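Long-range contact in inositol-1,4,5-trisphosphate 5-phosphatase 1 (Schizosaccharomyces pombe, PDB 1I9Z), which removes the 5-phosphate from soluble and lipid inositol phosphates through its catalytic domain, the part held here, and controls cellular phosphoinositide levels: residues T97-Q109 with I117-E131. Residues are numbered along the deposited sequence; the frame is centred on the assembly and turned at random.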
loop_
_atom_site.group_PDB
_atom_site.type_symbol
_atom_site.label_atom_id
_atom_site.label_comp_id
_atom_site.label_asym_id
_atom_site.label_seq_id
_atom_site.Cartn_x
_atom_site.Cartn_y
_atom_site.Cartn_z
ATOM N N THR A 97 11.697 23.872 0.590
ATOM C CA THR A 97 12.343 25.141 0.897
ATOM C C THR A 97 11.598 26.375 0.470
ATOM O O THR A 97 11.784 27.445 1.061
ATOM C CB THR A 97 13.719 25.152 0.326
ATOM O OG1 THR A 97 13.647 24.840 -1.061
ATOM C CG2 THR A 97 14.551 24.110 1.027
ATOM N N SER A 98 10.751 26.241 -0.541
ATOM C CA SER A 98 9.964 27.380 -0.985
ATOM C C SER A 98 8.496 27.002 -0.945
ATOM O O SER A 98 8.088 25.942 -1.453
ATOM C CB SER A 98 10.343 27.825 -2.405
ATOM O OG SER A 98 9.656 27.054 -3.386
ATOM N N GLY A 99 7.721 27.867 -0.304
ATOM C CA GLY A 99 6.286 27.677 -0.185
ATOM C C GLY A 99 5.789 26.459 0.578
ATOM O O GLY A 99 6.524 25.907 1.419
ATOM N N PRO A 100 4.523 26.044 0.304
ATOM C CA PRO A 100 3.772 24.918 0.869
ATOM C C PRO A 100 4.494 23.577 0.858
ATOM O O PRO A 100 5.196 23.181 -0.100
ATOM C CB PRO A 100 2.492 24.888 0.028
ATOM C CG PRO A 100 2.237 26.324 -0.187
ATOM C CD PRO A 100 3.630 26.841 -0.569
ATOM N N GLY A 101 4.299 22.907 1.982
ATOM C CA GLY A 101 4.883 21.621 2.181
ATOM C C GLY A 101 3.810 20.547 2.102
ATOM O O GLY A 101 2.912 20.532 1.230
ATOM N N TYR A 102 3.946 19.647 3.051
ATOM C CA TYR A 102 3.108 18.492 3.156
ATOM C C TYR A 102 2.307 18.588 4.435
ATOM O O TYR A 102 2.781 19.166 5.415
ATOM C CB TYR A 102 3.999 17.253 3.241
ATOM C CG TYR A 102 4.622 16.883 1.918
ATOM C CD1 TYR A 102 5.761 17.533 1.454
ATOM C CD2 TYR A 102 4.003 15.927 1.077
ATOM C CE1 TYR A 102 6.275 17.258 0.165
ATOM C CE2 TYR A 102 4.495 15.670 -0.204
ATOM C CZ TYR A 102 5.623 16.334 -0.654
ATOM O OH TYR A 102 6.068 16.158 -1.953
ATOM N N VAL A 103 1.121 17.987 4.416
ATOM C CA VAL A 103 0.296 17.935 5.584
ATOM C C VAL A 103 -0.070 16.458 5.804
ATOM O O VAL A 103 -0.115 15.666 4.839
ATOM C CB VAL A 103 -1.017 18.709 5.413
ATOM C CG1 VAL A 103 -0.718 20.224 5.289
ATOM C CG2 VAL A 103 -1.768 18.196 4.222
ATOM N N GLN A 104 -0.333 16.113 7.068
ATOM C CA GLN A 104 -0.775 14.741 7.376
ATOM C C GLN A 104 -2.280 14.733 7.192
ATOM O O GLN A 104 -3.045 15.476 7.847
ATOM C CB GLN A 104 -0.412 14.365 8.815
ATOM C CG GLN A 104 -1.099 13.067 9.337
ATOM C CD GLN A 104 -0.628 12.769 10.730
ATOM O OE1 GLN A 104 0.566 12.922 11.015
ATOM N NE2 GLN A 104 -1.555 12.372 11.629
ATOM N N LEU A 105 -2.724 13.891 6.298
ATOM C CA LEU A 105 -4.134 13.756 6.037
ATOM C C LEU A 105 -4.782 13.031 7.208
ATOM O O LEU A 105 -5.837 13.457 7.777
ATOM C CB LEU A 105 -4.317 12.943 4.752
ATOM C CG LEU A 105 -5.680 12.815 4.138
ATOM C CD1 LEU A 105 -6.105 14.224 3.626
ATOM C CD2 LEU A 105 -5.628 11.777 2.955
ATOM N N ARG A 106 -4.198 11.890 7.563
ATOM C CA ARG A 106 -4.764 11.061 8.628
ATOM C C ARG A 106 -3.789 9.944 9.019
ATOM O O ARG A 106 -2.914 9.592 8.209
ATOM C CB ARG A 106 -6.071 10.356 8.155
ATOM C CG ARG A 106 -6.776 9.790 9.461
ATOM C CD ARG A 106 -7.723 8.526 9.664
ATOM N NE ARG A 106 -9.011 8.873 9.201
ATOM C CZ ARG A 106 -10.266 8.470 9.456
ATOM N NH1 ARG A 106 -10.798 7.547 10.314
ATOM N NH2 ARG A 106 -11.092 9.138 8.676
ATOM N N SER A 107 -3.936 9.415 10.228
ATOM C CA SER A 107 -3.144 8.289 10.687
ATOM C C SER A 107 -4.075 7.382 11.465
ATOM O O SER A 107 -5.134 7.787 11.968
ATOM C CB SER A 107 -1.913 8.650 11.561
ATOM O OG SER A 107 -2.331 9.041 12.856
ATOM N N GLY A 108 -3.661 6.139 11.584
ATOM C CA GLY A 108 -4.445 5.142 12.298
ATOM C C GLY A 108 -3.454 4.223 13.009
ATOM O O GLY A 108 -2.267 4.134 12.590
ATOM N N GLN A 109 -3.941 3.477 14.001
ATOM C CA GLN A 109 -3.049 2.589 14.738
ATOM C C GLN A 109 -3.757 1.401 15.320
ATOM O O GLN A 109 -4.921 1.536 15.762
ATOM C CB GLN A 109 -2.348 3.433 15.837
ATOM C CG GLN A 109 -1.506 2.609 16.778
ATOM C CD GLN A 109 -0.604 3.506 17.632
ATOM O OE1 GLN A 109 -0.973 4.648 17.919
ATOM N NE2 GLN A 109 0.580 2.986 18.035
ATOM N N ILE A 117 -0.689 8.994 6.362
ATOM C CA ILE A 117 -0.656 9.438 4.973
ATOM C C ILE A 117 -0.469 10.968 4.909
ATOM O O ILE A 117 -1.174 11.721 5.617
ATOM C CB ILE A 117 -1.980 9.003 4.268
ATOM C CG1 ILE A 117 -2.057 7.450 4.200
ATOM C CG2 ILE A 117 -1.989 9.612 2.789
ATOM C CD1 ILE A 117 -3.262 6.934 3.373
ATOM N N PHE A 118 0.551 11.392 4.143
ATOM C CA PHE A 118 0.843 12.808 3.937
ATOM C C PHE A 118 0.657 13.181 2.468
ATOM O O PHE A 118 0.902 12.352 1.582
ATOM C CB PHE A 118 2.279 13.113 4.319
ATOM C CG PHE A 118 2.598 12.824 5.746
ATOM C CD1 PHE A 118 2.985 11.542 6.149
ATOM C CD2 PHE A 118 2.542 13.848 6.693
ATOM C CE1 PHE A 118 3.309 11.303 7.483
ATOM C CE2 PHE A 118 2.873 13.592 8.028
ATOM C CZ PHE A 118 3.245 12.331 8.398
ATOM N N CYS A 119 0.218 14.392 2.164
ATOM C CA CYS A 119 0.129 14.782 0.742
ATOM C C CYS A 119 0.579 16.226 0.639
ATOM O O CYS A 119 0.677 16.948 1.671
ATOM C CB CYS A 119 -1.302 14.655 0.205
ATOM S SG CYS A 119 -2.546 15.586 1.141
ATOM N N LYS A 120 0.877 16.639 -0.589
ATOM C CA LYS A 120 1.247 18.032 -0.806
ATOM C C LYS A 120 0.001 18.860 -0.444
ATOM O O LYS A 120 -1.131 18.418 -0.681
ATOM C CB LYS A 120 1.569 18.244 -2.267
ATOM C CG LYS A 120 2.880 17.658 -2.701
ATOM C CD LYS A 120 2.953 17.720 -4.258
ATOM C CE LYS A 120 4.347 17.381 -4.812
ATOM N NZ LYS A 120 4.248 17.414 -6.350
ATOM N N GLU A 121 0.190 20.042 0.117
ATOM C CA GLU A 121 -0.988 20.897 0.396
ATOM C C GLU A 121 -1.823 21.129 -0.860
ATOM O O GLU A 121 -3.056 21.188 -0.813
ATOM C CB GLU A 121 -0.547 22.260 0.965
ATOM C CG GLU A 121 -0.050 22.132 2.374
ATOM C CD GLU A 121 -0.038 23.464 3.177
ATOM O OE1 GLU A 121 -0.835 24.370 2.857
ATOM O OE2 GLU A 121 0.758 23.571 4.152
ATOM N N SER A 122 -1.146 21.232 -2.006
ATOM C CA SER A 122 -1.842 21.456 -3.272
ATOM C C SER A 122 -2.761 20.310 -3.679
ATOM O O SER A 122 -3.642 20.490 -4.502
ATOM C CB SER A 122 -0.824 21.721 -4.378
ATOM O OG SER A 122 0.099 20.647 -4.501
ATOM N N CYS A 123 -2.575 19.121 -3.109
ATOM C CA CYS A 123 -3.447 18.002 -3.456
ATOM C C CYS A 123 -4.722 18.032 -2.634
ATOM O O CYS A 123 -5.728 17.417 -2.985
ATOM C CB CYS A 123 -2.754 16.638 -3.151
ATOM S SG CYS A 123 -1.398 16.284 -4.222
ATOM N N LEU A 124 -4.680 18.711 -1.497
ATOM C CA LEU A 124 -5.847 18.673 -0.616
ATOM C C LEU A 124 -7.236 18.938 -1.193
ATOM O O LEU A 124 -8.188 18.225 -0.867
ATOM C CB LEU A 124 -5.622 19.586 0.582
ATOM C CG LEU A 124 -4.986 18.989 1.811
ATOM C CD1 LEU A 124 -5.053 20.078 2.909
ATOM C CD2 LEU A 124 -5.739 17.717 2.242
ATOM N N PRO A 125 -7.390 19.955 -2.059
ATOM C CA PRO A 125 -8.728 20.210 -2.609
ATOM C C PRO A 125 -9.305 19.039 -3.374
ATOM O O PRO A 125 -10.517 18.934 -3.495
ATOM C CB PRO A 125 -8.507 21.421 -3.518
ATOM C CG PRO A 125 -7.375 22.151 -2.862
ATOM C CD PRO A 125 -6.442 21.021 -2.448
ATOM N N SER A 126 -8.438 18.144 -3.851
ATOM C CA SER A 126 -8.867 16.998 -4.655
ATOM C C SER A 126 -9.225 15.804 -3.804
ATOM O O SER A 126 -9.899 14.910 -4.276
ATOM C CB SER A 126 -7.730 16.528 -5.601
ATOM O OG SER A 126 -7.406 17.465 -6.612
ATOM N N ILE A 127 -8.834 15.820 -2.532
ATOM C CA ILE A 127 -9.027 14.627 -1.672
ATOM C C ILE A 127 -10.277 14.687 -0.841
ATOM O O ILE A 127 -10.476 15.665 -0.104
ATOM C CB ILE A 127 -7.761 14.439 -0.803
ATOM C CG1 ILE A 127 -6.604 14.014 -1.748
ATOM C CG2 ILE A 127 -8.021 13.338 0.278
ATOM C CD1 ILE A 127 -5.186 13.978 -1.108
ATOM N N LYS A 128 -11.140 13.677 -0.977
ATOM C CA LYS A 128 -12.405 13.689 -0.282
ATOM C C LYS A 128 -12.769 12.303 0.260
ATOM O O LYS A 128 -12.173 11.296 -0.163
ATOM C CB LYS A 128 -13.508 14.142 -1.265
ATOM C CG LYS A 128 -13.289 15.584 -1.836
ATOM C CD LYS A 128 -13.759 16.654 -0.832
ATOM C CE LYS A 128 -13.311 18.102 -1.240
ATOM N NZ LYS A 128 -11.827 18.292 -0.875
ATOM N N ASN A 129 -13.745 12.274 1.181
ATOM C CA ASN A 129 -14.246 11.014 1.742
ATOM C C ASN A 129 -13.145 10.125 2.365
ATOM O O ASN A 129 -13.114 8.868 2.175
ATOM C CB ASN A 129 -14.988 10.235 0.648
ATOM C CG ASN A 129 -16.001 11.122 -0.101
ATOM O OD1 ASN A 129 -16.785 11.806 0.544
ATOM N ND2 ASN A 129 -15.963 11.122 -1.456
ATOM N N VAL A 130 -12.261 10.759 3.136
ATOM C CA VAL A 130 -11.223 10.023 3.800
ATOM C C VAL A 130 -11.845 9.215 4.948
ATOM O O VAL A 130 -12.555 9.782 5.812
ATOM C CB VAL A 130 -10.165 10.966 4.402
ATOM C CG1 VAL A 130 -9.117 10.159 5.081
ATOM C CG2 VAL A 130 -9.542 11.901 3.328
ATOM N N GLU A 131 -11.572 7.895 4.977
ATOM C CA GLU A 131 -12.084 7.025 6.012
ATOM C C GLU A 131 -11.000 6.116 6.505
ATOM O O GLU A 131 -10.051 5.812 5.752
ATOM C CB GLU A 131 -13.263 6.180 5.504
ATOM C CG GLU A 131 -14.405 7.112 4.999
ATOM C CD GLU A 131 -15.570 6.375 4.316
ATOM O OE1 GLU A 131 -15.536 5.156 4.205
ATOM O OE2 GLU A 131 -16.507 7.044 3.857
#
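Leu105 drops from a beta bulge onto the 3-10 segment 121-126 and strand 127-131: its CD2 meets Val130 CG2 tip to tip at 3.9 Å, while CD1 slides past Leu124 CD2 at 3.8 Å and both methyls touch Ile127 CG2. With CG anti to the backbone N (chi1 -171°), the branch reaches across to residues 124-130. At the bulge, Leu105 N and Arg106 O both bond to Ile117, through O (2.8 Å) and N (3.0 Å). Val103 and Cys119 exchange paired backbone bonds, and Glu121 N closes the ladder on Gly101 O. Beside Leu105, Val103 CG2 packs on Leu124 CD1, and Val103 CG1 lies 3.5 Å from Glu121 CG. On the opposite face of the hairpin from Val103, Gln104 CB rests against Phe118 CE2 (3.5 Å), amide and ring planes perpendicular. Tyr102 runs alongside Lys120, its hydroxyl bonded to Ala55 O and the lysine paired with Asp56. A serine at Tyr102 would probably leave Ala55 O without this partner and uncover the Lys120 methylenes. Helix 78-94 backs Phe118; strand 57-63 flanks the hairpin 102-110/113-120, whose first strand edges one sheet of the DNase I-like sandwich, and Leu105 bridges to edge strand 127-136 of the other.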